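PDB 4XHB: sialidase B from Streptococcus pneumoniae serotype 4, which hydrolyses alpha-(2->3)-, alpha-(2->6)- and alpha-(2->8)-glycosidic linkages of terminal sialic acid residues in oligosaccharides, glycoproteins and glycolipids. Local coordinates for residues L211-S216 / A617-P622. The protein carries 1 engineered substitution. Numbering follows the deposited sequence.
Sequences LYTLSS and AITELP. With 17Y ((1R,2S)-cyclopentane-1,2-diol), chain B.
T213 and T619 meet through their hydroxyl groups, with OG1 of T213 2.8 Å from OG1 of T619. The two side chains lean across one another at a slant. T213 OG1 also donates a hydrogen bond to the backbone O of E620, at 2.7 Å. This donor stands well above the carbonyl plane, and the C=O...donor angle is 132°. At T213, chi1 of -55° sets OG1 beside the backbone N and turns CG2 the other way, against the ring of P622. T213 CG2 lies 3.8 Å from CD of P622.

T619 OG1 is 2.8 Å from OAA of the bound cyclopentanediol, and its single proton may serve either this oxygen or T213 OG1. OAA also accepts a nearly straight bond from the backbone N of T213, at 3.0 Å and 173°. The cyclopentane carbon CAF sits over the centre of one face of the Y212 ring, 3.7 Å above its plane. Q456 holds the ligand too, through a further hydrogen bond.

Next to this polar cluster the contact is apolar. L211 CG packs on A617 CB at 3.9 Å, and L211 CB lies against the methyl of T619. The carboxylate of E620 faces other neighbours, with OE2 hydrogen-bonded to S561 and H624.

The two segments belong to different sheets, with strand 212-213 paired to 219-226 and strand 616-620 paired to 626-631. The contact thus lies on the seam between an early and a late blade of the sialidase beta-propeller, where the bound diol sits over Y212.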
ATOM      1  N   LEU A 211      -9.755   4.072   5.263  1.00  8.08           N
ATOM      2  CA  LEU A 211     -10.886   3.457   5.965  1.00 10.04           C
ATOM      3  C   LEU A 211     -11.830   4.562   6.402  1.00  8.61           C
ATOM      4  O   LEU A 211     -11.383   5.647   6.771  1.00 10.08           O
ATOM      5  CB  LEU A 211     -10.434   2.688   7.213  1.00  8.42           C
ATOM      6  CG  LEU A 211      -9.739   1.327   7.090  1.00  8.59           C
ATOM      7  CD1 LEU A 211      -9.165   0.906   8.441  1.00  8.57           C
ATOM      8  CD2 LEU A 211     -10.704   0.255   6.579  1.00 10.48           C
ATOM      9  N   TYR A 212     -13.129   4.281   6.380  1.00  9.16           N
ATOM     10  CA  TYR A 212     -14.120   5.261   6.809  1.00 10.12           C
ATOM     11  C   TYR A 212     -15.374   4.521   7.268  1.00 10.38           C
ATOM     12  O   TYR A 212     -15.901   3.682   6.542  1.00 10.59           O
ATOM     13  CB  TYR A 212     -14.468   6.227   5.663  1.00 10.55           C
ATOM     14  CG  TYR A 212     -15.147   7.508   6.133  1.00 10.95           C
ATOM     15  CD1 TYR A 212     -16.488   7.512   6.504  1.00 10.76           C
ATOM     16  CD2 TYR A 212     -14.438   8.706   6.220  1.00 11.89           C
ATOM     17  CE1 TYR A 212     -17.111   8.678   6.945  1.00 14.82           C
ATOM     18  CE2 TYR A 212     -15.053   9.882   6.652  1.00 10.92           C
ATOM     19  CZ  TYR A 212     -16.387   9.862   7.017  1.00 11.39           C
ATOM     20  OH  TYR A 212     -17.003  11.021   7.462  1.00 11.74           O
ATOM     21  N   THR A 213     -15.840   4.830   8.477  1.00  9.60           N
ATOM     22  CA  THR A 213     -17.042   4.189   9.012  1.00 11.87           C
ATOM     23  C   THR A 213     -18.282   4.985   8.625  1.00 11.77           C
ATOM     24  O   THR A 213     -18.408   6.160   8.967  1.00  9.74           O
ATOM     25  CB  THR A 213     -16.962   4.054  10.545  1.00 11.99           C
ATOM     26  OG1 THR A 213     -15.761   3.352  10.883  1.00 12.47           O
ATOM     27  CG2 THR A 213     -18.180   3.276  11.103  1.00 10.42           C
ATOM     28  N   LEU A 214     -19.192   4.335   7.901  1.00  9.93           N
ATOM     29  CA  LEU A 214     -20.419   4.987   7.440  1.00 11.73           C
ATOM     30  C   LEU A 214     -21.526   4.938   8.498  1.00 13.06           C
ATOM     31  O   LEU A 214     -21.495   4.095   9.398  1.00 11.33           O
ATOM     32  CB  LEU A 214     -20.907   4.336   6.143  1.00 10.67           C
ATOM     33  CG  LEU A 214     -19.855   4.291   5.031  1.00 10.82           C
ATOM     34  CD1 LEU A 214     -20.398   3.501   3.842  1.00 12.08           C
ATOM     35  CD2 LEU A 214     -19.455   5.717   4.626  1.00 10.45           C
ATOM     36  N   SER A 215     -22.506   5.831   8.370  1.00  9.89           N
ATOM     37  CA  SER A 215     -23.585   5.932   9.357  1.00 12.98           C
ATOM     38  C   SER A 215     -24.415   4.646   9.496  1.00 13.19           C
ATOM     39  O   SER A 215     -24.944   4.352  10.575  1.00 13.01           O
ATOM     40  CB  SER A 215     -24.503   7.116   9.033  1.00 14.14           C
ATOM     41  OG  SER A 215     -25.073   6.975   7.744  1.00 16.89           O
ATOM     42  N   SER A 216     -24.518   3.874   8.417  1.00  8.83           N
ATOM     43  CA  SER A 216     -25.271   2.617   8.462  1.00  9.95           C
ATOM     44  C   SER A 216     -24.574   1.546   9.299  1.00 11.41           C
ATOM     45  O   SER A 216     -25.177   0.521   9.646  1.00 12.87           O
ATOM     46  CB  SER A 216     -25.470   2.067   7.051  1.00 11.96           C
ATOM     47  OG  SER A 216     -24.202   1.697   6.512  1.00 14.53           O
ATOM     48  N   ALA A 617      -4.338   3.582   7.591  1.00  9.79           N
ATOM     49  CA  ALA A 617      -5.704   4.052   7.712  1.00  8.29           C
ATOM     50  C   ALA A 617      -6.224   3.572   9.054  1.00 10.92           C
ATOM     51  O   ALA A 617      -6.020   2.416   9.422  1.00  9.30           O
ATOM     52  CB  ALA A 617      -6.556   3.459   6.601  1.00  8.73           C
ATOM     53  N   ILE A 618      -6.884   4.450   9.794  1.00 11.27           N
ATOM     54  CA  ILE A 618      -7.529   4.018  11.024  1.00  9.23           C
ATOM     55  C   ILE A 618      -8.969   4.485  11.075  1.00  9.59           C
ATOM     56  O   ILE A 618      -9.307   5.552  10.565  1.00  9.79           O
ATOM     57  CB  ILE A 618      -6.785   4.480  12.291  1.00 11.59           C
ATOM     58  CG1 ILE A 618      -6.563   5.996  12.280  1.00 12.62           C
ATOM     59  CG2 ILE A 618      -5.468   3.728  12.429  1.00 12.53           C
ATOM     60  CD1 ILE A 618      -5.909   6.516  13.552  1.00 16.03           C
ATOM     61  N   THR A 619      -9.826   3.674  11.679  1.00 10.23           N
ATOM     62  CA  THR A 619     -11.198   4.115  11.875  1.00 11.11           C
ATOM     63  C   THR A 619     -11.778   3.518  13.146  1.00 13.77           C
ATOM     64  O   THR A 619     -11.380   2.430  13.571  1.00 12.61           O
ATOM     65  CB  THR A 619     -12.101   3.796  10.650  1.00 14.25           C
ATOM     66  OG1 THR A 619     -13.295   4.595  10.711  1.00 12.65           O
ATOM     67  CG2 THR A 619     -12.463   2.307  10.593  1.00 10.97           C
ATOM     68  N   GLU A 620     -12.694   4.250  13.771  1.00 13.81           N
ATOM     69  CA  GLU A 620     -13.457   3.678  14.867  1.00 11.78           C
ATOM     70  C   GLU A 620     -14.579   2.843  14.256  1.00 10.11           C
ATOM     71  O   GLU A 620     -15.434   3.358  13.531  1.00 11.39           O
ATOM     72  CB  GLU A 620     -14.023   4.766  15.796  1.00 11.46           C
ATOM     73  CG  GLU A 620     -14.797   4.184  16.990  1.00 11.51           C
ATOM     74  CD  GLU A 620     -15.260   5.245  17.981  1.00 14.77           C
ATOM     75  OE1 GLU A 620     -14.954   6.438  17.774  1.00 13.67           O
ATOM     76  OE2 GLU A 620     -15.938   4.872  18.968  1.00 15.27           O
ATOM     77  N   LEU A 621     -14.544   1.543  14.521  1.00  9.50           N
ATOM     78  CA  LEU A 621     -15.578   0.632  14.069  1.00 10.17           C
ATOM     79  C   LEU A 621     -16.845   0.880  14.892  1.00 12.32           C
ATOM     80  O   LEU A 621     -16.766   1.432  15.991  1.00 12.29           O
ATOM     81  CB  LEU A 621     -15.096  -0.805  14.236  1.00 11.26           C
ATOM     82  CG  LEU A 621     -13.807  -1.102  13.454  1.00 12.11           C
ATOM     83  CD1 LEU A 621     -13.197  -2.437  13.878  1.00 10.82           C
ATOM     84  CD2 LEU A 621     -14.077  -1.102  11.968  1.00 11.61           C
ATOM     85  N   PRO A 622     -18.013   0.500  14.353  1.00 13.31           N
ATOM     86  CA  PRO A 622     -19.278   0.787  15.046  1.00 15.28           C
ATOM     87  C   PRO A 622     -19.370   0.193  16.446  1.00 16.24           C
ATOM     88  O   PRO A 622     -20.171   0.683  17.245  1.00 18.76           O
ATOM     89  CB  PRO A 622     -20.326   0.143  14.137  1.00 14.76           C
ATOM     90  CG  PRO A 622     -19.724   0.253  12.764  1.00 14.42           C
ATOM     91  CD  PRO A 622     -18.238   0.015  12.978  1.00 11.68           C
TER
HETATM   92  OAA 17Y B 701     -14.615   6.984  10.090  1.00 12.41           O
HETATM   93  CAF 17Y B 701     -15.445   8.073  10.310  1.00 17.61           C
HETATM   94  CAD 17Y B 701     -16.176   7.896  11.536  1.00 20.68           C
HETATM   95  CAC 17Y B 701     -16.347   9.255  12.133  1.00 22.52           C
HETATM   96  CAE 17Y B 701     -15.463  10.186  11.360  1.00 23.16           C
HETATM   97  CAG 17Y B 701     -14.536   9.286  10.616  1.00 18.37           C
HETATM   98  OAB 17Y B 701     -13.415   8.900  11.257  1.00 18.04           O